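Local structure of telomerase reverse transcriptase (Candida tropicalis MYA-3404, 6ZD1) at residues G162-N165 and W166-S170; K105-I108 and Q109-V113. The protein probably extends chromosome ends as the catalytic subunit of telomerase, copying a template within the enzyme's RNA component into telomeric DNA repeats. All coordinates share one frame; numbering follows the deposited sequence.

Contact 1: G162-N165 and W166-S170; sequences GYIN and WVFIS
Val167 sets one methyl over the phenol ring of Tyr163, one helical turn earlier. The CH-pi contact puts CG2 of Val167 3.8 Å from the centroid of the Tyr163 ring and 16° off its normal, displaced toward the CZ side. With CG of Tyr163 anti to the backbone N, chi1 (172°) sends the ring outward and toward the next turn, where the methyl of Val167 meets its face. Its hydroxyl is tied down elsewhere, hydrogen-bonded to the carbonyl of Ala98. Trp166, also anti at chi1, brings CZ3 to within 4.1 Å of CE1 of Tyr163, an oblique approach between the two rings. All this lies on helix 158-179, in the telomerase RNA-binding domain, where Tyr163 and Trp166 also pack on Ile44 of helix 36-50. On another flank Ile164 and Phe168 run side by side, CG2 of Ile164 lying 3.7 Å from CD2 of Phe168. Ile169 folds CG1 between its own N and carbonyl carbon, and its CD1 comes within 3.2 Å of OD1 of Asn165. Beneath these side chains the i to i+4 bonding persists: N of Ile169 bonds to O of Asn165 at 2.8 Å, while N of Phe168 makes a second, weak bond to that same oxygen.

Contact 2: K105-I108 and Q109-V113; sequences KKVI and QDRIV
The flat terminal amide of Gln109 meets lysines of the preceding turn at its two ends: NZ of Lys106 donates a hydrogen bond to OE1 of Gln109 at 3.2 Å, tilted 22° from the carbonyl plane, while CE of Lys105 lies 3.3 Å from NE2 of Gln109. The other flat group is the guanidinium of Arg111, one face of which carries CB of neighbouring Asp110, 3.6 Å above its plane and toward the rim. Val107 reaches the same group from the preceding turn, its CG1 4.0 Å from NH1 of Arg111. Bends at chi2 and chi3 curl the arginine round the side of the helix, beside Asp110, and NH2 forms a salt bridge with Asp114. The lysines differ in shape: Lys105 is extended throughout and makes a cation-pi contact with Trp99, whereas Lys106 bends at chi2 (-60°) and chi3 to run alongside Gln109. Regular i to i+4 bonds of helix 104-117 underlie the group, N of Ile112 standing 2.8 Å from O of Ile108. At this surface turn a neutral amide oxygen accepts from one ammonium, so the lysine probably keeps its charge, whereas the positive charge of Arg111 is probably offset in part by Asp114.

Contacts 1 and 2 come from two helices, 158-179 and 104-117, that pack against each other in the RNA-binding domain; their centres are about 13 Å apart. Phe168 is the main bridge. Its ring meets three residues of contact 2: CE1 of Phe168 is 3.6 Å from O of Arg111, CZ of Phe168 is 3.6 Å from CG1 of Ile112, and CE2 of Phe168 is 3.9 Å from CG2 of Ile108. Phe115, further along helix 104-117, meets the ring edge-to-face. Ile164 adds a looser touch, its CD1 4.2 Å from CD1 of Ile108. The centres of contacts 1 and 2 lie about 26 and 28 Å from the centre of the chain, on the same side of it.

Contact 1: G162-N165 and W166-S170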
ATOM      1  N   GLY A 162      21.660  19.979  -5.452  1.00 79.16           N
ATOM      2  CA  GLY A 162      21.714  19.207  -6.681  1.00 83.92           C
ATOM      3  C   GLY A 162      22.781  18.129  -6.668  1.00 75.43           C
ATOM      4  O   GLY A 162      22.607  17.072  -7.283  1.00 75.86           O
ATOM      5  N   TYR A 163      23.888  18.370  -5.962  1.00 72.58           N
ATOM      6  CA  TYR A 163      24.938  17.362  -5.870  1.00 71.87           C
ATOM      7  C   TYR A 163      24.503  16.205  -4.983  1.00 71.32           C
ATOM      8  O   TYR A 163      24.567  15.038  -5.390  1.00 65.21           O
ATOM      9  CB  TYR A 163      26.228  17.984  -5.335  1.00 75.37           C
ATOM     10  CG  TYR A 163      27.313  16.970  -5.040  1.00 75.87           C
ATOM     11  CD1 TYR A 163      28.001  16.346  -6.073  1.00 76.01           C
ATOM     12  CD2 TYR A 163      27.653  16.641  -3.730  1.00 73.48           C
ATOM     13  CE1 TYR A 163      28.995  15.419  -5.813  1.00 73.32           C
ATOM     14  CE2 TYR A 163      28.648  15.714  -3.462  1.00 73.22           C
ATOM     15  CZ  TYR A 163      29.316  15.108  -4.510  1.00 73.35           C
ATOM     16  OH  TYR A 163      30.309  14.184  -4.264  1.00 71.48           O
ATOM     17  N   ILE A 164      24.056  16.511  -3.762  1.00 63.01           N
ATOM     18  CA  ILE A 164      23.632  15.455  -2.850  1.00 63.37           C
ATOM     19  C   ILE A 164      22.462  14.685  -3.440  1.00 69.60           C
ATOM     20  O   ILE A 164      22.380  13.456  -3.314  1.00 62.96           O
ATOM     21  CB  ILE A 164      23.285  16.044  -1.470  1.00 66.70           C
ATOM     22  CG1 ILE A 164      24.523  16.687  -0.844  1.00 73.10           C
ATOM     23  CG2 ILE A 164      22.726  14.964  -0.559  1.00 71.29           C
ATOM     24  CD1 ILE A 164      25.710  15.750  -0.735  1.00 63.82           C
ATOM     25  N   ASN A 165      21.553  15.387  -4.118  1.00 67.31           N
ATOM     26  CA  ASN A 165      20.445  14.711  -4.783  1.00 69.77           C
ATOM     27  C   ASN A 165      20.963  13.713  -5.813  1.00 62.63           C
ATOM     28  O   ASN A 165      20.525  12.558  -5.851  1.00 71.40           O
ATOM     29  CB  ASN A 165      19.520  15.742  -5.432  1.00 64.25           C
ATOM     30  CG  ASN A 165      18.209  15.144  -5.886  1.00 83.61           C
ATOM     31  OD1 ASN A 165      18.046  14.792  -7.054  1.00 93.85           O
ATOM     32  ND2 ASN A 165      17.262  15.025  -4.964  1.00 88.45           N
ATOM     33  N   TRP A 166      21.929  14.134  -6.635  1.00 71.17           N
ATOM     34  CA  TRP A 166      22.521  13.220  -7.608  1.00 62.75           C
ATOM     35  C   TRP A 166      23.268  12.080  -6.927  1.00 63.35           C
ATOM     36  O   TRP A 166      23.306  10.963  -7.455  1.00 61.66           O
ATOM     37  CB  TRP A 166      23.455  13.986  -8.548  1.00 60.89           C
ATOM     38  CG  TRP A 166      24.277  13.099  -9.445  1.00 65.83           C
ATOM     39  CD1 TRP A 166      23.875  12.508 -10.609  1.00 64.29           C
ATOM     40  CD2 TRP A 166      25.645  12.713  -9.252  1.00 60.96           C
ATOM     41  NE1 TRP A 166      24.907  11.778 -11.150  1.00 59.75           N
ATOM     42  CE2 TRP A 166      26.003  11.886 -10.336  1.00 60.88           C
ATOM     43  CE3 TRP A 166      26.600  12.983  -8.266  1.00 62.10           C
ATOM     44  CZ2 TRP A 166      27.276  11.331 -10.464  1.00 60.47           C
ATOM     45  CZ3 TRP A 166      27.862  12.430  -8.396  1.00 63.02           C
ATOM     46  CH2 TRP A 166      28.188  11.615  -9.487  1.00 63.82           C
ATOM     47  N   VAL A 167      23.875  12.332  -5.765  1.00 60.61           N
ATOM     48  CA  VAL A 167      24.553  11.252  -5.051  1.00 57.04           C
ATOM     49  C   VAL A 167      23.545  10.226  -4.541  1.00 66.67           C
ATOM     50  O   VAL A 167      23.804   9.017  -4.566  1.00 56.22           O
ATOM     51  CB  VAL A 167      25.411  11.816  -3.903  1.00 66.43           C
ATOM     52  CG1 VAL A 167      25.932  10.682  -3.037  1.00 54.63           C
ATOM     53  CG2 VAL A 167      26.571  12.634  -4.455  1.00 63.00           C
ATOM     54  N   PHE A 168      22.376  10.683  -4.092  1.00 65.14           N
ATOM     55  CA  PHE A 168      21.401   9.774  -3.499  1.00 56.41           C
ATOM     56  C   PHE A 168      20.520   9.095  -4.545  1.00 62.75           C
ATOM     57  O   PHE A 168      20.314   7.879  -4.479  1.00 70.36           O
ATOM     58  CB  PHE A 168      20.528  10.523  -2.487  1.00 66.00           C
ATOM     59  CG  PHE A 168      21.084  10.534  -1.088  1.00 62.94           C
ATOM     60  CD1 PHE A 168      20.485   9.789  -0.084  1.00 56.68           C
ATOM     61  CD2 PHE A 168      22.200  11.291  -0.775  1.00 68.34           C
ATOM     62  CE1 PHE A 168      20.989   9.797   1.206  1.00 59.71           C
ATOM     63  CE2 PHE A 168      22.708  11.306   0.515  1.00 69.96           C
ATOM     64  CZ  PHE A 168      22.101  10.556   1.507  1.00 63.25           C
ATOM     65  N   ILE A 169      20.006   9.849  -5.518  1.00 61.66           N
ATOM     66  CA  ILE A 169      19.056   9.268  -6.464  1.00 70.38           C
ATOM     67  C   ILE A 169      19.745   8.570  -7.636  1.00 67.71           C
ATOM     68  O   ILE A 169      19.175   7.636  -8.213  1.00 70.58           O
ATOM     69  CB  ILE A 169      18.065  10.328  -6.980  1.00 72.23           C
ATOM     70  CG1 ILE A 169      18.708  11.188  -8.077  1.00 87.25           C
ATOM     71  CG2 ILE A 169      17.537  11.177  -5.826  1.00 75.90           C
ATOM     72  CD1 ILE A 169      17.735  12.090  -8.819  1.00 92.18           C
ATOM     73  N   SER A 170      20.952   8.996  -8.010  1.00 63.28           N
ATOM     74  CA  SER A 170      21.666   8.371  -9.117  1.00 61.93           C
ATOM     75  C   SER A 170      22.680   7.339  -8.644  1.00 64.98           C
ATOM     76  O   SER A 170      22.703   6.219  -9.156  1.00 78.12           O
ATOM     77  CB  SER A 170      22.368   9.428  -9.982  1.00 49.21           C
ATOM     78  OG  SER A 170      21.436  10.338 -10.544  1.00 71.36           O
TER

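Contact 2: K105-I108 and Q109-V113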
ATOM      1  N   LYS A 105      31.241  13.170   5.964  1.00 79.91           N
ATOM      2  CA  LYS A 105      31.081  11.804   5.475  1.00 84.87           C
ATOM      3  C   LYS A 105      30.280  10.962   6.459  1.00 92.14           C
ATOM      4  O   LYS A 105      29.417  10.173   6.057  1.00 87.85           O
ATOM      5  CB  LYS A 105      32.453  11.178   5.218  1.00 84.78           C
ATOM      6  CG  LYS A 105      32.414   9.726   4.761  1.00 83.37           C
ATOM      7  CD  LYS A 105      33.820   9.188   4.512  1.00 86.32           C
ATOM      8  CE  LYS A 105      33.788   7.764   3.971  1.00 82.73           C
ATOM      9  NZ  LYS A 105      35.153   7.216   3.724  1.00 87.78           N
ATOM     10  N   LYS A 106      30.546  11.126   7.758  1.00 88.15           N
ATOM     11  CA  LYS A 106      29.787  10.396   8.768  1.00 80.12           C
ATOM     12  C   LYS A 106      28.307  10.751   8.703  1.00 88.79           C
ATOM     13  O   LYS A 106      27.444   9.875   8.836  1.00 86.87           O
ATOM     14  CB  LYS A 106      30.350  10.685  10.160  1.00 82.64           C
ATOM     15  CG  LYS A 106      31.783  10.216  10.369  1.00 97.10           C
ATOM     16  CD  LYS A 106      31.913   8.710  10.178  1.00115.82           C
ATOM     17  CE  LYS A 106      32.828   8.368   9.005  1.00112.82           C
ATOM     18  NZ  LYS A 106      32.934   6.899   8.769  1.00100.53           N
ATOM     19  N   VAL A 107      27.997  12.031   8.498  1.00 86.35           N
ATOM     20  CA  VAL A 107      26.603  12.461   8.439  1.00 69.47           C
ATOM     21  C   VAL A 107      25.928  11.914   7.188  1.00 83.85           C
ATOM     22  O   VAL A 107      24.807  11.393   7.246  1.00 89.59           O
ATOM     23  CB  VAL A 107      26.512  13.996   8.502  1.00 81.04           C
ATOM     24  CG1 VAL A 107      25.055  14.436   8.493  1.00 75.75           C
ATOM     25  CG2 VAL A 107      27.229  14.520   9.737  1.00 74.49           C
ATOM     26  N   ILE A 108      26.592  12.034   6.036  1.00 76.65           N
ATOM     27  CA  ILE A 108      25.988  11.583   4.785  1.00 65.94           C
ATOM     28  C   ILE A 108      25.795  10.072   4.793  1.00 65.68           C
ATOM     29  O   ILE A 108      24.790   9.559   4.286  1.00 70.41           O
ATOM     30  CB  ILE A 108      26.833  12.045   3.585  1.00 72.32           C
ATOM     31  CG1 ILE A 108      26.925  13.569   3.561  1.00 68.95           C
ATOM     32  CG2 ILE A 108      26.233  11.538   2.282  1.00 71.90           C
ATOM     33  CD1 ILE A 108      27.855  14.104   2.498  1.00 77.77           C
ATOM     34  N   GLN A 109      26.745   9.335   5.373  1.00 69.52           N
ATOM     35  CA  GLN A 109      26.605   7.883   5.434  1.00 68.06           C
ATOM     36  C   GLN A 109      25.417   7.479   6.298  1.00 71.60           C
ATOM     37  O   GLN A 109      24.696   6.529   5.967  1.00 72.54           O
ATOM     38  CB  GLN A 109      27.893   7.248   5.960  1.00 69.61           C
ATOM     39  CG  GLN A 109      29.013   7.193   4.937  1.00 78.74           C
ATOM     40  CD  GLN A 109      30.272   6.548   5.482  1.00 76.91           C
ATOM     41  OE1 GLN A 109      30.536   6.588   6.684  1.00 83.33           O
ATOM     42  NE2 GLN A 109      31.055   5.944   4.597  1.00 93.69           N
ATOM     43  N   ASP A 110      25.181   8.202   7.395  1.00 68.30           N
ATOM     44  CA  ASP A 110      24.012   7.920   8.221  1.00 59.85           C
ATOM     45  C   ASP A 110      22.726   8.190   7.454  1.00 69.21           C
ATOM     46  O   ASP A 110      21.747   7.447   7.587  1.00 74.67           O
ATOM     47  CB  ASP A 110      24.053   8.754   9.501  1.00 76.93           C
ATOM     48  CG  ASP A 110      25.050   8.225  10.515  1.00 79.12           C
ATOM     49  OD1 ASP A 110      25.597   7.122  10.302  1.00 86.99           O
ATOM     50  OD2 ASP A 110      25.283   8.916  11.528  1.00 93.86           O
ATOM     51  N   ARG A 111      22.714   9.237   6.624  1.00 64.28           N
ATOM     52  CA  ARG A 111      21.528   9.506   5.822  1.00 68.28           C
ATOM     53  C   ARG A 111      21.373   8.475   4.716  1.00 69.21           C
ATOM     54  O   ARG A 111      20.248   8.189   4.292  1.00 62.63           O
ATOM     55  CB  ARG A 111      21.585  10.914   5.228  1.00 71.57           C
ATOM     56  CG  ARG A 111      21.788  12.039   6.236  1.00 75.60           C
ATOM     57  CD  ARG A 111      20.543  12.314   7.068  1.00 74.37           C
ATOM     58  NE  ARG A 111      20.346  11.319   8.117  1.00 85.97           N
ATOM     59  CZ  ARG A 111      20.970  11.337   9.291  1.00 94.16           C
ATOM     60  NH1 ARG A 111      21.835  12.306   9.571  1.00 86.46           N
ATOM     61  NH2 ARG A 111      20.730  10.388  10.187  1.00 84.95           N
ATOM     62  N   ILE A 112      22.484   7.889   4.262  1.00 60.01           N
ATOM     63  CA  ILE A 112      22.401   6.810   3.282  1.00 60.64           C
ATOM     64  C   ILE A 112      21.774   5.572   3.907  1.00 62.15           C
ATOM     65  O   ILE A 112      20.965   4.884   3.272  1.00 56.50           O
ATOM     66  CB  ILE A 112      23.791   6.500   2.699  1.00 59.79           C
ATOM     67  CG1 ILE A 112      24.264   7.636   1.797  1.00 60.86           C
ATOM     68  CG2 ILE A 112      23.761   5.204   1.909  1.00 52.40           C
ATOM     69  CD1 ILE A 112      25.614   7.363   1.174  1.00 75.24           C
ATOM     70  N   VAL A 113      22.138   5.258   5.154  1.00 58.94           N
ATOM     71  CA  VAL A 113      21.525   4.120   5.833  1.00 54.81           C
ATOM     72  C   VAL A 113      20.033   4.356   6.022  1.00 60.32           C
ATOM     73  O   VAL A 113      19.214   3.456   5.798  1.00 65.34           O
ATOM     74  CB  VAL A 113      22.228   3.845   7.173  1.00 64.03           C
ATOM     75  CG1 VAL A 113      21.546   2.689   7.893  1.00 58.27           C
ATOM     76  CG2 VAL A 113      23.694   3.547   6.942  1.00 59.89           C
TER